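Local coordinates for protein rhizobiales Sp. Pch2 (Marine metagenome, PDB 6PB3) that is a TRIP13/Pch2-like AAA+ ATPase that probably uses ATP to remodel HORMA domain proteins and so regulate bacterial cGAS-like enzymes in bacteriophage immunity, at residues R73-D82 against R215-R225. Numbering follows the deposited sequence.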
loop_
_atom_site.group_PDB
_atom_site.type_symbol
_atom_site.label_atom_id
_atom_site.label_comp_id
_atom_site.label_asym_id
_atom_site.label_seq_id
_atom_site.Cartn_x
_atom_site.Cartn_y
_atom_site.Cartn_z
ATOM N N ARG A 73 36.146 -7.217 10.083
ATOM C CA ARG A 73 34.880 -7.315 9.372
ATOM C C ARG A 73 34.988 -8.286 8.197
ATOM O O ARG A 73 36.010 -8.325 7.511
ATOM C CB ARG A 73 34.456 -5.956 8.832
ATOM C CG ARG A 73 34.438 -4.838 9.827
ATOM C CD ARG A 73 33.488 -5.136 10.991
ATOM N NE ARG A 73 32.226 -5.779 10.620
ATOM C CZ ARG A 73 31.195 -5.154 10.058
ATOM N NH1 ARG A 73 31.279 -3.860 9.757
ATOM N NH2 ARG A 73 30.081 -5.829 9.791
ATOM N N PRO A 74 33.927 -9.037 7.910
ATOM C CA PRO A 74 33.903 -9.807 6.664
ATOM C C PRO A 74 34.165 -8.906 5.483
ATOM O O PRO A 74 33.751 -7.729 5.470
ATOM C CB PRO A 74 32.476 -10.380 6.634
ATOM C CG PRO A 74 31.945 -10.228 8.028
ATOM C CD PRO A 74 32.624 -9.012 8.585
ATOM N N PRO A 75 34.888 -9.398 4.455
ATOM C CA PRO A 75 35.354 -8.542 3.333
ATOM C C PRO A 75 34.295 -8.280 2.267
ATOM O O PRO A 75 34.415 -8.664 1.101
ATOM C CB PRO A 75 36.550 -9.337 2.788
ATOM C CG PRO A 75 36.215 -10.759 3.076
ATOM C CD PRO A 75 35.406 -10.776 4.363
ATOM N N LEU A 76 33.248 -7.556 2.656
ATOM C CA LEU A 76 32.144 -7.208 1.773
ATOM C C LEU A 76 31.898 -5.714 1.876
ATOM O O LEU A 76 31.844 -5.168 2.982
ATOM C CB LEU A 76 30.868 -7.984 2.148
ATOM C CG LEU A 76 29.540 -7.462 1.585
ATOM C CD1 LEU A 76 29.415 -7.731 0.082
ATOM C CD2 LEU A 76 28.338 -8.063 2.346
ATOM N N ILE A 77 31.727 -5.060 0.732
ATOM C CA ILE A 77 31.387 -3.643 0.675
ATOM C C ILE A 77 30.113 -3.493 -0.137
ATOM O O ILE A 77 30.013 -4.015 -1.255
ATOM C CB ILE A 77 32.524 -2.800 0.064
ATOM C CG1 ILE A 77 33.801 -2.988 0.876
ATOM C CG2 ILE A 77 32.120 -1.322 0.041
ATOM C CD1 ILE A 77 35.060 -2.436 0.213
ATOM N N VAL A 78 29.145 -2.773 0.418
ATOM C CA VAL A 78 27.850 -2.566 -0.216
ATOM C C VAL A 78 27.800 -1.142 -0.751
ATOM O O VAL A 78 28.078 -0.188 -0.014
ATOM C CB VAL A 78 26.705 -2.834 0.773
ATOM C CG1 VAL A 78 25.352 -2.399 0.181
ATOM C CG2 VAL A 78 26.645 -4.315 1.102
ATOM N N LEU A 79 27.459 -0.999 -2.030
ATOM C CA LEU A 79 27.161 0.293 -2.641
ATOM C C LEU A 79 25.659 0.372 -2.821
ATOM O O LEU A 79 25.088 -0.417 -3.580
ATOM C CB LEU A 79 27.875 0.463 -3.988
ATOM C CG LEU A 79 29.377 0.215 -4.084
ATOM C CD1 LEU A 79 29.898 0.695 -5.466
ATOM C CD2 LEU A 79 30.121 0.908 -2.966
ATOM N N ALA A 80 25.021 1.321 -2.132
ATOM C CA ALA A 80 23.566 1.413 -2.098
ATOM C C ALA A 80 23.117 2.822 -2.462
ATOM O O ALA A 80 23.740 3.801 -2.039
ATOM C CB ALA A 80 23.026 1.063 -0.702
ATOM N N GLY A 81 22.039 2.936 -3.225
ATOM C CA GLY A 81 21.449 4.233 -3.482
ATOM C C GLY A 81 20.853 4.343 -4.874
ATOM O O GLY A 81 20.659 3.352 -5.574
ATOM N N ASP A 82 20.571 5.596 -5.243
ATOM C CA ASP A 82 19.823 5.931 -6.446
ATOM C C ASP A 82 20.396 5.281 -7.700
ATOM O O ASP A 82 21.614 5.210 -7.898
ATOM C CB ASP A 82 19.789 7.454 -6.623
ATOM C CG ASP A 82 19.147 8.165 -5.429
ATOM O OD1 ASP A 82 18.313 7.537 -4.746
ATOM O OD2 ASP A 82 19.474 9.348 -5.177
ATOM N N ARG A 215 24.276 -7.306 7.370
ATOM C CA ARG A 215 25.004 -7.222 8.629
ATOM C C ARG A 215 26.464 -7.623 8.490
ATOM O O ARG A 215 27.258 -7.296 9.374
ATOM C CB ARG A 215 24.314 -8.089 9.690
ATOM C CG ARG A 215 24.539 -9.590 9.553
ATOM C CD ARG A 215 23.815 -10.344 10.704
ATOM N NE ARG A 215 24.149 -11.768 10.726
ATOM C CZ ARG A 215 23.286 -12.745 10.458
ATOM N NH1 ARG A 215 22.014 -12.461 10.167
ATOM N NH2 ARG A 215 23.689 -14.012 10.505
ATOM N N ARG A 216 26.837 -8.282 7.397
ATOM C CA ARG A 216 28.223 -8.653 7.140
ATOM C C ARG A 216 29.026 -7.593 6.390
ATOM O O ARG A 216 30.253 -7.710 6.327
ATOM C CB ARG A 216 28.272 -9.963 6.361
ATOM C CG ARG A 216 27.932 -11.169 7.222
ATOM C CD ARG A 216 27.800 -12.428 6.393
ATOM N NE ARG A 216 27.787 -13.637 7.226
ATOM C CZ ARG A 216 26.711 -14.110 7.851
ATOM N NH1 ARG A 216 25.552 -13.467 7.772
ATOM N NH2 ARG A 216 26.795 -15.235 8.563
ATOM N N ALA A 217 28.388 -6.562 5.844
ATOM C CA ALA A 217 29.137 -5.525 5.146
ATOM C C ALA A 217 30.158 -4.890 6.085
ATOM O O ALA A 217 29.825 -4.461 7.198
ATOM C CB ALA A 217 28.184 -4.451 4.592
ATOM N N ALA A 218 31.412 -4.870 5.646
ATOM C CA ALA A 218 32.425 -4.114 6.363
ATOM C C ALA A 218 32.146 -2.635 6.246
ATOM O O ALA A 218 32.342 -1.880 7.200
ATOM C CB ALA A 218 33.810 -4.431 5.814
ATOM N N GLU A 219 31.672 -2.205 5.085
ATOM C CA GLU A 219 31.263 -0.824 4.927
ATOM C C GLU A 219 30.101 -0.766 3.961
ATOM O O GLU A 219 30.051 -1.517 2.985
ATOM C CB GLU A 219 32.415 0.068 4.416
ATOM C CG GLU A 219 32.055 1.547 4.429
ATOM C CD GLU A 219 33.154 2.445 3.923
ATOM O OE1 GLU A 219 34.191 1.943 3.464
ATOM O OE2 GLU A 219 32.973 3.675 3.974
ATOM N N ILE A 220 29.168 0.133 4.254
ATOM C CA ILE A 220 28.092 0.506 3.352
ATOM C C ILE A 220 28.359 1.937 2.908
ATOM O O ILE A 220 28.550 2.824 3.748
ATOM C CB ILE A 220 26.723 0.388 4.040
ATOM C CG1 ILE A 220 26.512 -1.040 4.598
ATOM C CG2 ILE A 220 25.614 0.814 3.067
ATOM C CD1 ILE A 220 25.203 -1.209 5.437
ATOM N N ILE A 221 28.369 2.165 1.599
ATOM C CA ILE A 221 28.655 3.476 1.017
ATOM C C ILE A 221 27.414 3.906 0.268
ATOM O O ILE A 221 26.953 3.197 -0.640
ATOM C CB ILE A 221 29.872 3.443 0.081
ATOM C CG1 ILE A 221 31.141 3.055 0.844
ATOM C CG2 ILE A 221 30.074 4.820 -0.649
ATOM C CD1 ILE A 221 32.325 2.780 -0.121
ATOM N N THR A 222 26.876 5.064 0.626
ATOM C CA THR A 222 25.565 5.441 0.135
ATOM C C THR A 222 25.668 6.510 -0.944
ATOM O O THR A 222 26.494 7.426 -0.857
ATOM C CB THR A 222 24.665 5.906 1.284
ATOM O OG1 THR A 222 25.298 6.972 2.007
ATOM C CG2 THR A 222 24.412 4.727 2.249
ATOM N N PHE A 223 24.809 6.373 -1.956
ATOM C CA PHE A 223 24.695 7.258 -3.106
ATOM C C PHE A 223 23.283 7.829 -3.056
ATOM O O PHE A 223 22.332 7.266 -3.607
ATOM C CB PHE A 223 24.959 6.514 -4.422
ATOM C CG PHE A 223 26.324 5.889 -4.501
ATOM C CD1 PHE A 223 26.653 4.811 -3.699
ATOM C CD2 PHE A 223 27.285 6.389 -5.368
ATOM C CE1 PHE A 223 27.920 4.245 -3.750
ATOM C CE2 PHE A 223 28.555 5.821 -5.431
ATOM C CZ PHE A 223 28.868 4.747 -4.632
ATOM N N ASP A 224 23.139 8.939 -2.376
ATOM C CA ASP A 224 21.884 9.651 -2.392
ATOM C C ASP A 224 22.110 10.975 -3.096
ATOM O O ASP A 224 23.138 11.180 -3.760
ATOM C CB ASP A 224 21.321 9.816 -0.978
ATOM C CG ASP A 224 22.396 10.030 0.059
ATOM O OD1 ASP A 224 23.240 10.923 -0.144
ATOM O OD2 ASP A 224 22.385 9.311 1.086
ATOM N N ARG A 225 21.140 11.865 -2.964
ATOM C CA ARG A 225 21.098 13.056 -3.792
ATOM C C ARG A 225 22.304 13.942 -3.488
ATOM O O ARG A 225 22.619 14.169 -2.315
ATOM C CB ARG A 225 19.770 13.775 -3.551
ATOM C CG ARG A 225 18.586 12.874 -3.950
ATOM C CD ARG A 225 17.194 13.506 -3.873
ATOM N NE ARG A 225 16.178 12.500 -4.196
ATOM C CZ ARG A 225 15.361 12.537 -5.247
ATOM N NH1 ARG A 225 15.390 13.559 -6.094
ATOM N NH2 ARG A 225 14.493 11.553 -5.445
HETATM O O HOH W 1 21.515 10.688 -6.514
#
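Val78 and Ile221 meet in the parallel pairing of strands 76-81 and 219-223, the first and last strands of the parallel AAA+ P-loop NTPase core; 76-81 leads into the probable Walker A loop, and 219-223 is outermost on its side within the chain. Backbone bonds pass alternately from one strand to the other. Ala218 N donates to Leu76 O at 2.7 Å, rather bent at 141°; Val78 N then donates to Glu219 O, Ile221 N to Val78 O, Ala80 N to Ile221 O, and Phe223 N to Ala80 O at 2.8 Å. Asp82 N closes the series on Phe223 O at 2.9 Å. The amides of Ile77 and Leu79 face the other way and bond to strand 197-203, so 76-81 is held on both flanks, while Ile220 makes backbone bonds to a neighbouring subunit.

Aliphatic residues suit the face buried under helix 33-47, where Ile77 packs on Leu39, Met42 and Leu43. On this face Leu79 and Ile221 lie alongside each other, and Ile77 CG2, anti to its own backbone N, reaches Ile221 CD1 at 4.1 Å. Phe223 extends this cluster, bringing CE1 to 3.8 Å from Leu79 CB with Ala80 O at the ring edge. On the other face Val78 CG2 packs on Ala217 CB, and small Ala80 accompanies Thr222, whose OG1 bonds to Arg274 of the neighbouring subunit. Gly81, probably the first glycine of the Walker A motif, has phi 146°, a conformation that calls for glycine.

Before the strands begin, the bent Arg73 chain turns its guanidinium back over Ala218 CA, with NH2 2.9 Å from Ala217 O; Gln273 NE2 of the neighbouring subunit hydrogen-bonds to that carbonyl. At the far end a water donates to Asp82 OD2 at 2.8 Å and, weakly, to Asp224 O.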